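Local atomic coordinates of histone-lysine N-methyltransferase SETMAR (Homo sapiens, PDB entry 3BO5), a protein that dimethylates a lysine of histone H3 using S-adenosyl-L-methionine and, as a fusion with a mariner transposase, takes part in DNA double-strand break repair. Residues P35-T41 / I202-F208; G149-Y155 / K230-A235; N23-W29 / L124-V130; S246-S250 / S261-L265. The protein carries 2 engineered substitutions. The contacts are given in a common frame with arbitrary orientation. Numbering follows the deposited sequence.

Contact 1 of 4, residues P35-T41 / I202-F208. With SAH (S-adenosyl-L-homocysteine), chain F.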
# COMPACT_ATOMS: atom_id res chain seq x y z
N PRO A 35 14.41 11.37 7.38
CA PRO A 35 14.29 10.08 8.03
C PRO A 35 15.54 9.22 7.94
O PRO A 35 16.37 9.41 7.03
CB PRO A 35 13.13 9.39 7.28
CG PRO A 35 12.73 10.24 6.24
CD PRO A 35 13.40 11.56 6.31
N ALA A 36 15.63 8.23 8.84
CA ALA A 36 16.67 7.19 8.72
C ALA A 36 16.76 6.60 7.32
O ALA A 36 15.75 6.21 6.72
CB ALA A 36 16.43 6.11 9.71
N PRO A 37 17.96 6.54 6.76
CA PRO A 37 18.17 6.02 5.43
C PRO A 37 17.60 4.64 5.16
O PRO A 37 17.65 3.74 6.01
CB PRO A 37 19.71 5.96 5.36
CG PRO A 37 20.09 7.15 6.18
CD PRO A 37 19.21 7.08 7.35
N PHE A 38 17.04 4.47 3.96
CA PHE A 38 16.65 3.16 3.48
C PHE A 38 16.86 3.12 1.98
O PHE A 38 17.12 4.19 1.38
CB PHE A 38 15.19 2.83 3.82
CG PHE A 38 14.23 3.78 3.15
CD1 PHE A 38 13.49 3.36 2.04
CD2 PHE A 38 14.13 5.08 3.62
CE1 PHE A 38 12.65 4.28 1.36
CE2 PHE A 38 13.28 6.00 2.98
CZ PHE A 38 12.57 5.56 1.86
N GLN A 39 16.74 1.94 1.38
CA GLN A 39 16.87 1.86 -0.08
C GLN A 39 15.50 2.03 -0.74
O GLN A 39 14.62 1.23 -0.54
CB GLN A 39 17.37 0.53 -0.54
CG GLN A 39 18.77 0.19 -0.12
CD GLN A 39 19.25 -1.11 -0.75
OE1 GLN A 39 18.85 -1.48 -1.88
NE2 GLN A 39 20.10 -1.81 -0.03
N TYR A 40 15.33 3.10 -1.50
CA TYR A 40 14.03 3.29 -2.11
C TYR A 40 13.75 2.33 -3.24
O TYR A 40 14.63 2.10 -4.11
CB TYR A 40 13.96 4.74 -2.64
CG TYR A 40 12.49 5.08 -2.87
CD1 TYR A 40 11.71 5.58 -1.81
CD2 TYR A 40 11.82 4.78 -4.09
CE1 TYR A 40 10.35 5.80 -1.96
CE2 TYR A 40 10.44 4.95 -4.23
CZ TYR A 40 9.71 5.48 -3.13
OH TYR A 40 8.36 5.70 -3.16
N THR A 41 12.50 1.82 -3.30
CA THR A 41 12.02 1.15 -4.49
C THR A 41 10.60 1.56 -4.70
O THR A 41 9.83 1.65 -3.73
CB THR A 41 12.09 -0.38 -4.34
OG1 THR A 41 11.55 -0.99 -5.52
CG2 THR A 41 11.28 -0.94 -3.11
N ILE A 202 14.27 -2.06 2.11
CA ILE A 202 14.08 -1.70 0.70
C ILE A 202 12.58 -1.49 0.56
O ILE A 202 11.80 -2.42 0.80
CB ILE A 202 14.51 -2.88 -0.19
CG1 ILE A 202 15.98 -3.27 0.17
CG2 ILE A 202 14.36 -2.44 -1.64
CD1 ILE A 202 16.40 -4.46 -0.54
N GLY A 203 12.15 -0.25 0.27
CA GLY A 203 10.67 -0.07 0.27
C GLY A 203 10.34 1.25 -0.35
O GLY A 203 11.22 2.02 -0.69
N ASN A 204 9.04 1.46 -0.51
CA ASN A 204 8.56 2.69 -1.13
C ASN A 204 8.06 3.63 -0.04
O ASN A 204 8.24 3.41 1.13
CB ASN A 204 7.52 2.41 -2.18
CG ASN A 204 6.15 2.26 -1.57
OD1 ASN A 204 6.01 1.77 -0.40
ND2 ASN A 204 5.11 2.64 -2.34
N ILE A 205 7.43 4.74 -0.46
CA ILE A 205 7.05 5.78 0.50
C ILE A 205 5.94 5.32 1.43
O ILE A 205 5.72 5.93 2.50
CB ILE A 205 6.55 7.14 -0.14
CG1 ILE A 205 5.45 6.86 -1.18
CG2 ILE A 205 7.74 8.02 -0.62
CD1 ILE A 205 4.69 8.13 -1.53
N GLY A 206 5.23 4.24 1.05
CA GLY A 206 4.18 3.75 1.92
C GLY A 206 4.67 3.32 3.29
O GLY A 206 3.87 3.24 4.25
N ARG A 207 5.96 3.01 3.40
CA ARG A 207 6.54 2.61 4.69
C ARG A 207 6.34 3.71 5.73
O ARG A 207 6.40 3.43 6.93
CB ARG A 207 8.04 2.25 4.58
CG ARG A 207 8.87 3.51 4.32
CD ARG A 207 10.20 3.16 3.80
NE ARG A 207 11.00 2.36 4.74
CZ ARG A 207 11.69 2.90 5.76
NH1 ARG A 207 11.59 4.23 6.02
NH2 ARG A 207 12.51 2.13 6.56
N PHE A 208 6.14 4.98 5.29
CA PHE A 208 5.98 6.06 6.28
C PHE A 208 4.57 6.28 6.79
O PHE A 208 4.35 7.11 7.65
CB PHE A 208 6.50 7.37 5.69
CG PHE A 208 8.00 7.37 5.54
CD1 PHE A 208 8.81 7.45 6.70
CD2 PHE A 208 8.61 7.28 4.29
CE1 PHE A 208 10.21 7.40 6.57
CE2 PHE A 208 10.01 7.23 4.17
CZ PHE A 208 10.81 7.35 5.33
N SAH F . 6.61 6.36 12.22
CA SAH F . 7.35 5.42 11.31
CB SAH F . 6.57 5.13 10.01
CG SAH F . 5.49 4.08 10.29
SD SAH F . 6.21 2.45 10.65
C SAH F . 8.75 6.02 11.03
O SAH F . 9.15 7.00 11.65
OXT SAH F . 9.45 5.47 10.12
C5' SAH F . 5.29 2.04 12.15
C4' SAH F . 5.81 2.71 13.42
O4' SAH F . 5.39 4.08 13.49
C3' SAH F . 5.26 2.11 14.68
O3' SAH F . 6.04 0.95 15.08
C2' SAH F . 5.34 3.22 15.68
O2' SAH F . 6.70 3.51 16.06
C1' SAH F . 4.94 4.40 14.82
N9 SAH F . 3.48 4.57 14.72
C8 SAH F . 2.67 4.44 13.59
N7 SAH F . 1.43 4.77 13.91
C5 SAH F . 1.40 5.13 15.21
C6 SAH F . 0.32 5.52 16.04
N6 SAH F . -0.94 5.71 15.65
N1 SAH F . 0.67 5.77 17.36
C2 SAH F . 1.94 5.64 17.82
N3 SAH F . 3.03 5.28 17.04
C4 SAH F . 2.67 4.98 15.76
O HOH W 1 13.51 5.40 7.73
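The ring of F38 lies flat against the guanidinium of R207. The two planes are 6° apart, and R207 CZ sits 4.1 Å from the F38 ring centroid. This is a cation-pi stack. R207 CD adds a CH-pi contact over the same ring, 3.8 Å from its centroid. F208 packs beside them, with F208 CZ 3.7 Å from F38 CE2 and 3.6 Å from P35 CG. Water 1 links A36 O to R207 NH1. Further along, the backbones pair as two successive parallel bridges, Q39 with I202 and Y40 with G203. G203 N donates to Q39 O at 3.0 Å, and T41 N donates to G203 O at 2.9 Å. Y40 OH accepts a weak bond from I205 N at 3.0 Å and is also hydrogen-bonded to E22. The other guanidinium nitrogens of R207 bond to P199 O and T200 O. R207 and F208 belong to the S-adenosyl-L-homocysteine pocket, and R207 is a predicted cofactor-binding residue. The contact thus joins the pre-SET segment to the cofactor-binding loop, and its chemistry implies an arginine held by stacking and hydrogen bonds together.

Contact 2 of 4, residues G149-Y155 / K230-A235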
# COMPACT_ATOMS: atom_id res chain seq x y z
N GLY A 149 -11.53 8.13 -2.97
CA GLY A 149 -11.45 7.07 -3.93
C GLY A 149 -10.19 7.06 -4.75
O GLY A 149 -9.89 6.05 -5.38
N ARG A 150 -9.45 8.14 -4.77
CA ARG A 150 -8.26 8.24 -5.60
C ARG A 150 -7.11 7.38 -5.05
O ARG A 150 -6.96 7.20 -3.82
CB ARG A 150 -7.80 9.69 -5.71
CG ARG A 150 -8.72 10.45 -6.70
CD ARG A 150 -8.57 10.03 -8.20
NE ARG A 150 -7.24 10.30 -8.69
CZ ARG A 150 -6.72 11.49 -8.97
NH1 ARG A 150 -7.52 12.55 -8.96
NH2 ARG A 150 -5.42 11.62 -9.31
N PHE A 151 -6.32 6.79 -5.97
CA PHE A 151 -5.17 6.00 -5.55
C PHE A 151 -4.16 6.93 -4.97
O PHE A 151 -3.80 7.97 -5.55
CB PHE A 151 -4.55 5.32 -6.82
CG PHE A 151 -3.23 4.66 -6.54
CD1 PHE A 151 -3.20 3.54 -5.67
CD2 PHE A 151 -2.06 5.15 -7.12
CE1 PHE A 151 -1.91 2.89 -5.37
CE2 PHE A 151 -0.81 4.54 -6.81
CZ PHE A 151 -0.75 3.40 -5.96
N VAL A 152 -3.62 6.51 -3.84
CA VAL A 152 -2.66 7.33 -3.12
C VAL A 152 -1.23 6.78 -3.27
O VAL A 152 -0.37 7.40 -3.86
CB VAL A 152 -3.08 7.44 -1.65
CG1 VAL A 152 -2.01 8.16 -0.82
CG2 VAL A 152 -4.36 8.33 -1.62
N CYS A 153 -1.03 5.56 -2.78
CA CYS A 153 0.29 4.95 -2.99
C CYS A 153 0.21 3.46 -2.68
O CYS A 153 -0.74 3.00 -2.07
CB CYS A 153 1.39 5.61 -2.13
SG CYS A 153 1.13 5.37 -0.36
N GLU A 154 1.21 2.72 -3.16
CA GLU A 154 1.36 1.31 -2.68
C GLU A 154 2.09 1.26 -1.36
O GLU A 154 2.73 2.18 -0.92
CB GLU A 154 2.22 0.47 -3.65
CG GLU A 154 1.56 0.24 -4.93
CD GLU A 154 2.45 -0.61 -5.86
OE1 GLU A 154 2.46 -0.29 -7.05
OE2 GLU A 154 3.14 -1.58 -5.39
N TYR A 155 1.93 0.08 -0.73
CA TYR A 155 2.87 -0.31 0.32
C TYR A 155 3.70 -1.41 -0.34
O TYR A 155 3.27 -2.54 -0.53
CB TYR A 155 2.03 -0.86 1.48
CG TYR A 155 2.80 -0.96 2.80
CD1 TYR A 155 3.01 0.16 3.62
CD2 TYR A 155 3.32 -2.20 3.19
CE1 TYR A 155 3.72 0.10 4.80
CE2 TYR A 155 4.06 -2.30 4.41
CZ TYR A 155 4.25 -1.16 5.19
OH TYR A 155 4.95 -1.22 6.35
N LYS A 230 -0.21 -5.97 -5.55
CA LYS A 230 0.15 -4.68 -5.06
C LYS A 230 -0.78 -4.35 -3.89
O LYS A 230 -1.95 -4.73 -3.89
CB LYS A 230 -0.13 -3.68 -6.20
CG LYS A 230 0.57 -4.03 -7.47
CD LYS A 230 2.07 -4.30 -7.30
CE LYS A 230 2.71 -4.47 -8.70
NZ LYS A 230 4.11 -5.07 -8.45
N LEU A 231 -0.23 -3.69 -2.88
CA LEU A 231 -1.00 -3.35 -1.67
C LEU A 231 -1.31 -1.88 -1.85
O LEU A 231 -0.53 -1.01 -1.51
CB LEU A 231 -0.14 -3.57 -0.41
CG LEU A 231 0.30 -5.04 -0.22
CD1 LEU A 231 0.92 -5.16 1.19
CD2 LEU A 231 -0.77 -6.06 -0.51
N ALA A 232 -2.46 -1.65 -2.46
CA ALA A 232 -2.74 -0.30 -3.00
C ALA A 232 -3.58 0.47 -2.02
O ALA A 232 -4.64 -0.02 -1.64
CB ALA A 232 -3.49 -0.48 -4.32
N LEU A 233 -3.15 1.68 -1.64
CA LEU A 233 -3.92 2.47 -0.62
C LEU A 233 -4.66 3.53 -1.43
O LEU A 233 -4.06 4.23 -2.26
CB LEU A 233 -3.00 3.21 0.35
CG LEU A 233 -2.42 2.10 1.23
CD1 LEU A 233 -0.94 1.91 1.25
CD2 LEU A 233 -3.18 1.89 2.51
N PHE A 234 -5.99 3.52 -1.21
CA PHE A 234 -6.88 4.53 -1.83
C PHE A 234 -7.46 5.43 -0.78
O PHE A 234 -7.66 5.01 0.37
CB PHE A 234 -8.05 3.83 -2.57
CG PHE A 234 -7.61 3.00 -3.76
CD1 PHE A 234 -7.64 3.53 -5.03
CD2 PHE A 234 -7.23 1.67 -3.57
CE1 PHE A 234 -7.26 2.74 -6.13
CE2 PHE A 234 -6.78 0.90 -4.64
CZ PHE A 234 -6.80 1.40 -5.89
N ALA A 235 -7.74 6.68 -1.16
CA ALA A 235 -8.37 7.57 -0.18
C ALA A 235 -9.77 7.08 0.15
O ALA A 235 -10.58 6.89 -0.77
CB ALA A 235 -8.43 9.00 -0.77
O HOH W 2 2.38 -2.89 -3.21
O HOH W 3 5.02 -2.88 -6.90
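L233 has the largest buried area here, 88 Å², and it sits opposite a classic beta bulge. V152 and C153 both face it across the antiparallel pair. L233 O accepts from V152 N at 2.8 Å and, weakly, from C153 N at 3.3 Å. L233 N returns a bond to C153 O at 2.8 Å. The extra residue shifts the register by one between F151 and C153. The L233 side chain touches C153 SG and Y155 CB through CD1, at 4.3 and 4.1 Å. A235 is next, with 61 Å² covered. Its N donates to R150 O at 2.8 Å, and its O accepts from G149 N at 2.7 Å. Y155 follows with 60 Å². Y155 N donates to L231 O at 2.8 Å, and its hydroxyl bonds to Y179 O. On the face of F151, F234, E154 and A232, the edge of F151 points at the face of F234. E154 OE2 reaches K230 NZ through water 3. Strand 217-223 pairs with the other edge of 230-235, so this is an inner part of a SET-domain sheet. The chemistry implies a join held mainly by backbone bonds and apolar packing, with water-bridged charge, E154 to K230, at the K230 end.

Contact 3 of 4, residues N23-W29 / L124-V130. With GOL (glycerol), chain H.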
# COMPACT_ATOMS: atom_id res chain seq x y z
N ASN A 23 6.62 9.24 -9.93
CA ASN A 23 6.22 10.26 -10.90
C ASN A 23 6.48 11.66 -10.46
O ASN A 23 6.69 12.54 -11.29
CB ASN A 23 4.75 10.16 -11.15
CG ASN A 23 4.36 8.91 -11.87
OD1 ASN A 23 5.19 8.29 -12.62
ND2 ASN A 23 3.13 8.49 -11.66
N LEU A 24 6.35 11.84 -9.13
CA LEU A 24 6.52 13.13 -8.48
C LEU A 24 7.49 12.97 -7.34
O LEU A 24 7.69 11.86 -6.81
CB LEU A 24 5.17 13.61 -7.98
CG LEU A 24 4.09 13.80 -9.01
CD1 LEU A 24 2.82 14.08 -8.34
CD2 LEU A 24 4.45 14.98 -10.00
N PRO A 25 8.17 14.04 -6.99
CA PRO A 25 9.06 14.00 -5.82
C PRO A 25 8.21 13.90 -4.56
O PRO A 25 7.02 14.25 -4.58
CB PRO A 25 9.69 15.39 -5.81
CG PRO A 25 9.41 15.94 -7.22
CD PRO A 25 8.21 15.33 -7.71
N VAL A 26 8.87 13.40 -3.55
CA VAL A 26 8.29 13.39 -2.19
C VAL A 26 9.24 14.19 -1.28
O VAL A 26 10.40 13.86 -1.08
CB VAL A 26 8.18 11.93 -1.64
CG1 VAL A 26 7.61 11.96 -0.21
CG2 VAL A 26 7.33 11.10 -2.51
N GLY A 27 8.74 15.30 -0.71
CA GLY A 27 9.59 16.16 0.10
C GLY A 27 9.68 15.67 1.54
O GLY A 27 9.01 14.69 1.90
N ALA A 28 10.58 16.26 2.30
CA ALA A 28 10.74 15.95 3.72
C ALA A 28 10.59 17.24 4.49
O ALA A 28 10.94 18.33 4.00
CB ALA A 28 12.03 15.35 4.02
N TRP A 29 10.07 17.11 5.70
CA TRP A 29 9.85 18.28 6.55
C TRP A 29 10.08 17.81 7.97
O TRP A 29 9.55 16.78 8.37
CB TRP A 29 8.43 18.73 6.42
CG TRP A 29 8.15 19.96 7.21
CD1 TRP A 29 7.68 20.06 8.51
CD2 TRP A 29 8.39 21.27 6.77
NE1 TRP A 29 7.60 21.37 8.88
CE2 TRP A 29 8.03 22.14 7.83
CE3 TRP A 29 8.87 21.81 5.57
CZ2 TRP A 29 8.12 23.53 7.71
CZ3 TRP A 29 8.95 23.18 5.47
CH2 TRP A 29 8.58 24.02 6.53
N LEU A 124 2.27 7.40 -8.61
CA LEU A 124 1.82 8.51 -7.72
C LEU A 124 1.26 9.62 -8.54
O LEU A 124 1.82 9.96 -9.59
CB LEU A 124 2.99 9.09 -6.89
CG LEU A 124 3.70 8.07 -6.02
CD1 LEU A 124 4.53 8.84 -5.03
CD2 LEU A 124 2.74 7.12 -5.26
N GLN A 125 0.20 10.23 -8.02
CA GLN A 125 -0.46 11.35 -8.74
C GLN A 125 -0.58 12.60 -7.90
O GLN A 125 -1.16 13.61 -8.37
CB GLN A 125 -1.83 10.93 -9.21
CG GLN A 125 -1.78 9.66 -10.10
CD GLN A 125 -1.07 9.92 -11.40
OE1 GLN A 125 -1.23 11.00 -11.96
NE2 GLN A 125 -0.46 8.89 -11.99
N PHE A 126 -0.06 12.52 -6.68
CA PHE A 126 -0.08 13.68 -5.75
C PHE A 126 1.28 13.90 -5.17
O PHE A 126 2.09 12.99 -5.14
CB PHE A 126 -1.09 13.44 -4.63
CG PHE A 126 -2.49 13.16 -5.14
CD1 PHE A 126 -3.28 14.26 -5.55
CD2 PHE A 126 -2.98 11.86 -5.25
CE1 PHE A 126 -4.58 14.03 -6.07
CE2 PHE A 126 -4.23 11.59 -5.72
CZ PHE A 126 -5.05 12.67 -6.16
N HIS A 127 1.51 15.13 -4.66
CA HIS A 127 2.74 15.46 -4.00
C HIS A 127 2.58 15.17 -2.51
O HIS A 127 1.75 15.83 -1.84
CB HIS A 127 3.02 16.94 -4.23
CG HIS A 127 3.38 17.25 -5.65
ND1 HIS A 127 2.42 17.44 -6.62
CD2 HIS A 127 4.58 17.37 -6.25
CE1 HIS A 127 3.03 17.68 -7.77
NE2 HIS A 127 4.33 17.63 -7.58
N PHE A 128 3.40 14.26 -2.04
CA PHE A 128 3.42 13.91 -0.64
C PHE A 128 4.62 14.45 0.03
O PHE A 128 5.53 14.94 -0.64
CB PHE A 128 3.45 12.38 -0.51
CG PHE A 128 2.31 11.74 -1.23
CD1 PHE A 128 1.00 12.00 -0.89
CD2 PHE A 128 2.55 10.78 -2.22
CE1 PHE A 128 -0.08 11.42 -1.57
CE2 PHE A 128 1.46 10.19 -2.91
CZ PHE A 128 0.15 10.52 -2.59
N GLN A 129 4.66 14.35 1.36
CA GLN A 129 5.80 14.86 2.14
C GLN A 129 5.96 13.96 3.34
O GLN A 129 4.95 13.66 4.02
CB GLN A 129 5.51 16.30 2.55
CG GLN A 129 6.62 16.99 3.23
CD GLN A 129 6.15 18.29 3.86
OE1 GLN A 129 5.49 18.29 4.88
NE2 GLN A 129 6.45 19.42 3.21
N VAL A 130 7.18 13.50 3.54
CA VAL A 130 7.46 12.71 4.77
C VAL A 130 7.73 13.77 5.80
O VAL A 130 8.52 14.73 5.58
CB VAL A 130 8.66 11.84 4.55
CG1 VAL A 130 9.06 11.19 5.83
CG2 VAL A 130 8.35 10.83 3.51
C1 GOL H . 2.36 11.03 -14.34
O1 GOL H . 3.51 11.80 -14.17
C2 GOL H . 2.62 9.76 -15.17
O2 GOL H . 3.97 9.36 -15.43
C3 GOL H . 1.83 8.60 -14.57
O3 GOL H . 0.49 8.99 -14.51
O HOH W 4 5.02 6.90 -9.32
O HOH W 5 4.73 12.70 -4.00
O HOH W 6 5.94 16.23 -3.00
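Waters enter a gap between the two segments before they pair as strands. Water 5 bridges P25 O, F126 O and F128 N. Water 6 links P25 O to F128 O. Water 4 joins N23 N to L124 N. Beyond this gap the backbones run parallel and bond directly. G27 N donates to F128 O at 3.2 Å, V130 N to G27 O at 2.7 Å, and W29 N to V130 O at 2.8 Å. The axes of 27-29 and 128-130 are 44° apart.

At the other end N23 ND2 donates to L124 O at 2.9 Å and also to K122 O. L24 lies over H127, with L24 CD1 3.8 Å from the imidazole centroid in a CH-pi contact. V26 is buried. Its CG1 meets V130 CG2 at 4.0 Å, and its CG2 meets L124 CD1 at 4.4 Å. W29 CB passes 3.3 Å from Q129 OE1, which accepts a bond from R141. A glycerol, probably from the crystallisation liquor, takes a hydrogen bond from Q125 NE2 to its O3 at 2.7 Å.

V130 packs on W138, a cofactor-binding residue, from the next strand. Strand 27-29 is an outermost strand of the mixed sheet of the SET domain, paired in parallel with 128-132.

Contact 4 of 4, residues S246-S250 / S261-L265. Engineered in segment 261-265: S261 (natural residue Asp). With SAH (S-adenosyl-L-homocysteine), chain F.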
# COMPACT_ATOMS: atom_id res chain seq x y z
N SER A 246 -3.01 7.86 6.65
CA SER A 246 -2.92 6.73 7.61
C SER A 246 -3.69 5.57 7.12
O SER A 246 -4.66 5.71 6.34
CB SER A 246 -3.47 7.19 8.92
OG SER A 246 -4.84 7.59 8.81
N TYR A 247 -3.34 4.37 7.59
CA TYR A 247 -4.25 3.25 7.34
C TYR A 247 -4.31 2.42 8.63
O TYR A 247 -3.59 2.71 9.58
CB TYR A 247 -3.82 2.33 6.20
CG TYR A 247 -2.53 1.52 6.27
CD1 TYR A 247 -2.54 0.19 6.68
CD2 TYR A 247 -1.29 2.08 5.80
CE1 TYR A 247 -1.39 -0.58 6.60
CE2 TYR A 247 -0.13 1.29 5.73
CZ TYR A 247 -0.20 -0.01 6.15
OH TYR A 247 0.86 -0.89 6.05
N ASP A 248 -5.27 1.49 8.62
CA ASP A 248 -5.47 0.70 9.83
C ASP A 248 -4.55 -0.49 9.84
O ASP A 248 -4.67 -1.36 8.98
CB ASP A 248 -6.92 0.26 9.85
CG ASP A 248 -7.26 -0.72 11.00
OD1 ASP A 248 -6.43 -1.03 11.89
OD2 ASP A 248 -8.49 -1.09 10.96
N TYR A 249 -3.59 -0.50 10.79
CA TYR A 249 -2.60 -1.58 10.79
C TYR A 249 -3.26 -2.96 11.04
O TYR A 249 -2.59 -3.96 10.77
CB TYR A 249 -1.55 -1.34 11.87
CG TYR A 249 -0.51 -0.31 11.53
CD1 TYR A 249 -0.65 0.53 10.41
CD2 TYR A 249 0.64 -0.18 12.32
CE1 TYR A 249 0.32 1.52 10.14
CE2 TYR A 249 1.62 0.76 12.04
CZ TYR A 249 1.44 1.61 10.93
OH TYR A 249 2.42 2.52 10.71
N SER A 250 -4.49 -3.02 11.60
CA SER A 250 -5.17 -4.31 11.74
C SER A 250 -5.88 -4.75 10.51
O SER A 250 -6.36 -5.89 10.42
CB SER A 250 -6.20 -4.25 12.89
OG SER A 250 -7.31 -3.50 12.46
N SER A 261 -7.41 -10.64 5.04
CA SER A 261 -6.86 -10.00 6.24
C SER A 261 -5.57 -9.27 5.81
O SER A 261 -4.85 -9.71 4.93
CB SER A 261 -6.56 -11.06 7.30
OG SER A 261 -5.66 -12.01 6.82
N LYS A 262 -5.29 -8.12 6.46
CA LYS A 262 -4.14 -7.30 6.09
C LYS A 262 -3.60 -6.79 7.41
O LYS A 262 -4.11 -5.84 7.98
CB LYS A 262 -4.55 -6.13 5.13
CG LYS A 262 -5.03 -6.62 3.70
CD LYS A 262 -6.15 -5.82 3.02
CE LYS A 262 -7.45 -6.18 3.62
NZ LYS A 262 -8.55 -6.13 2.66
N GLU A 263 -2.60 -7.52 7.95
CA GLU A 263 -2.15 -7.26 9.31
C GLU A 263 -0.69 -6.89 9.40
O GLU A 263 0.19 -7.65 8.95
CB GLU A 263 -2.32 -8.54 10.13
CG GLU A 263 -3.78 -8.97 10.07
CD GLU A 263 -4.00 -10.32 10.70
OE1 GLU A 263 -3.61 -11.32 10.08
OE2 GLU A 263 -4.54 -10.34 11.82
N ARG A 264 -0.43 -5.77 10.05
CA ARG A 264 0.95 -5.41 10.35
C ARG A 264 1.49 -6.26 11.49
O ARG A 264 0.79 -6.54 12.46
CB ARG A 264 1.07 -3.92 10.70
CG ARG A 264 0.89 -3.08 9.48
CD ARG A 264 2.20 -2.89 8.72
NE ARG A 264 3.20 -2.08 9.36
CZ ARG A 264 3.38 -0.77 9.12
NH1 ARG A 264 2.64 -0.18 8.18
NH2 ARG A 264 4.33 -0.09 9.75
N LEU A 265 2.75 -6.66 11.40
CA LEU A 265 3.27 -7.61 12.41
C LEU A 265 4.28 -6.91 13.30
O LEU A 265 4.97 -5.97 12.87
CB LEU A 265 3.99 -8.75 11.69
CG LEU A 265 3.14 -9.49 10.63
CD1 LEU A 265 4.04 -10.58 10.01
CD2 LEU A 265 1.84 -10.02 11.15
N SAH F . 6.61 6.36 12.22
CA SAH F . 7.35 5.42 11.31
CB SAH F . 6.57 5.13 10.01
CG SAH F . 5.49 4.08 10.29
SD SAH F . 6.21 2.45 10.65
C SAH F . 8.75 6.02 11.03
O SAH F . 9.15 7.00 11.65
OXT SAH F . 9.45 5.47 10.12
C5' SAH F . 5.29 2.04 12.15
C4' SAH F . 5.81 2.71 13.42
O4' SAH F . 5.39 4.08 13.49
C3' SAH F . 5.26 2.11 14.68
O3' SAH F . 6.04 0.95 15.08
C2' SAH F . 5.34 3.22 15.68
O2' SAH F . 6.70 3.51 16.06
C1' SAH F . 4.94 4.40 14.82
N9 SAH F . 3.48 4.57 14.72
C8 SAH F . 2.67 4.44 13.59
N7 SAH F . 1.43 4.77 13.91
C5 SAH F . 1.40 5.13 15.21
C6 SAH F . 0.32 5.52 16.04
N6 SAH F . -0.94 5.71 15.65
N1 SAH F . 0.67 5.77 17.36
C2 SAH F . 1.94 5.64 17.82
N3 SAH F . 3.03 5.28 17.04
C4 SAH F . 2.67 4.98 15.76
O HOH W 7 -3.25 -3.28 7.59
O HOH W 8 -7.34 -7.43 8.22
O HOH W 9 -6.85 -7.99 12.05
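S261, an engineered residue that is Asp in the natural protein, begins the segment without touching 246-250. K262 meets it through its backbone. Water 8 links K262 N to S250 O, and water 7 links K262 O to D248 O. Here D248 OD1 accepts from S250 N at 2.8 Å, an Asx turn. E263 points away, but its CG comes within 4.0 Å of S250 O. R264 carries most of the contact. R264 N donates to Y249 O at 2.9 Å. Its guanidinium stacks on the Y249 ring, with R264 CZ 3.9 Å from the ring centroid and the planes at 28°, a cation-pi contact. R264 NH1 donates to Y247 OH at 2.9 Å, and NH2 bonds to N178 O. R264 NH2 is also 3.3 Å from the SAH sulphur SD. The Y249 hydroxyl oxygen OH is 3.2 Å from C5' of SAH and bonds to L209 O. Both residues therefore line the cofactor pocket. L265 points away. Strand 260-266 runs antiparallel to 181-185, with K262 on I183 and R264 on I181. Strand 244-247 lies in the other sheet, between 138-142 and 210-211.

In the fold
Contacts 1, 2 and 4 are buried, and contact 3 is only partly so. Contact 2 lies nearest the centre of the chain and is antiparallel sheet interrupted by a beta bulge. Contacts 1 and 3 both join pre-SET segments to the SET region by parallel pairing, and I205 of contact 1 packs on V26, L124 and F128 of contact 3. Contacts 1 and 4 both reach SAH, and each stacks an arginine on an aromatic ring, but they do not touch. Contact 2 meets both: N204 ND2 probably bonds to E154 O, and Y155 packs against Y247 and R264. Waters bridge all four contacts; contact 3 has the most exposed residues.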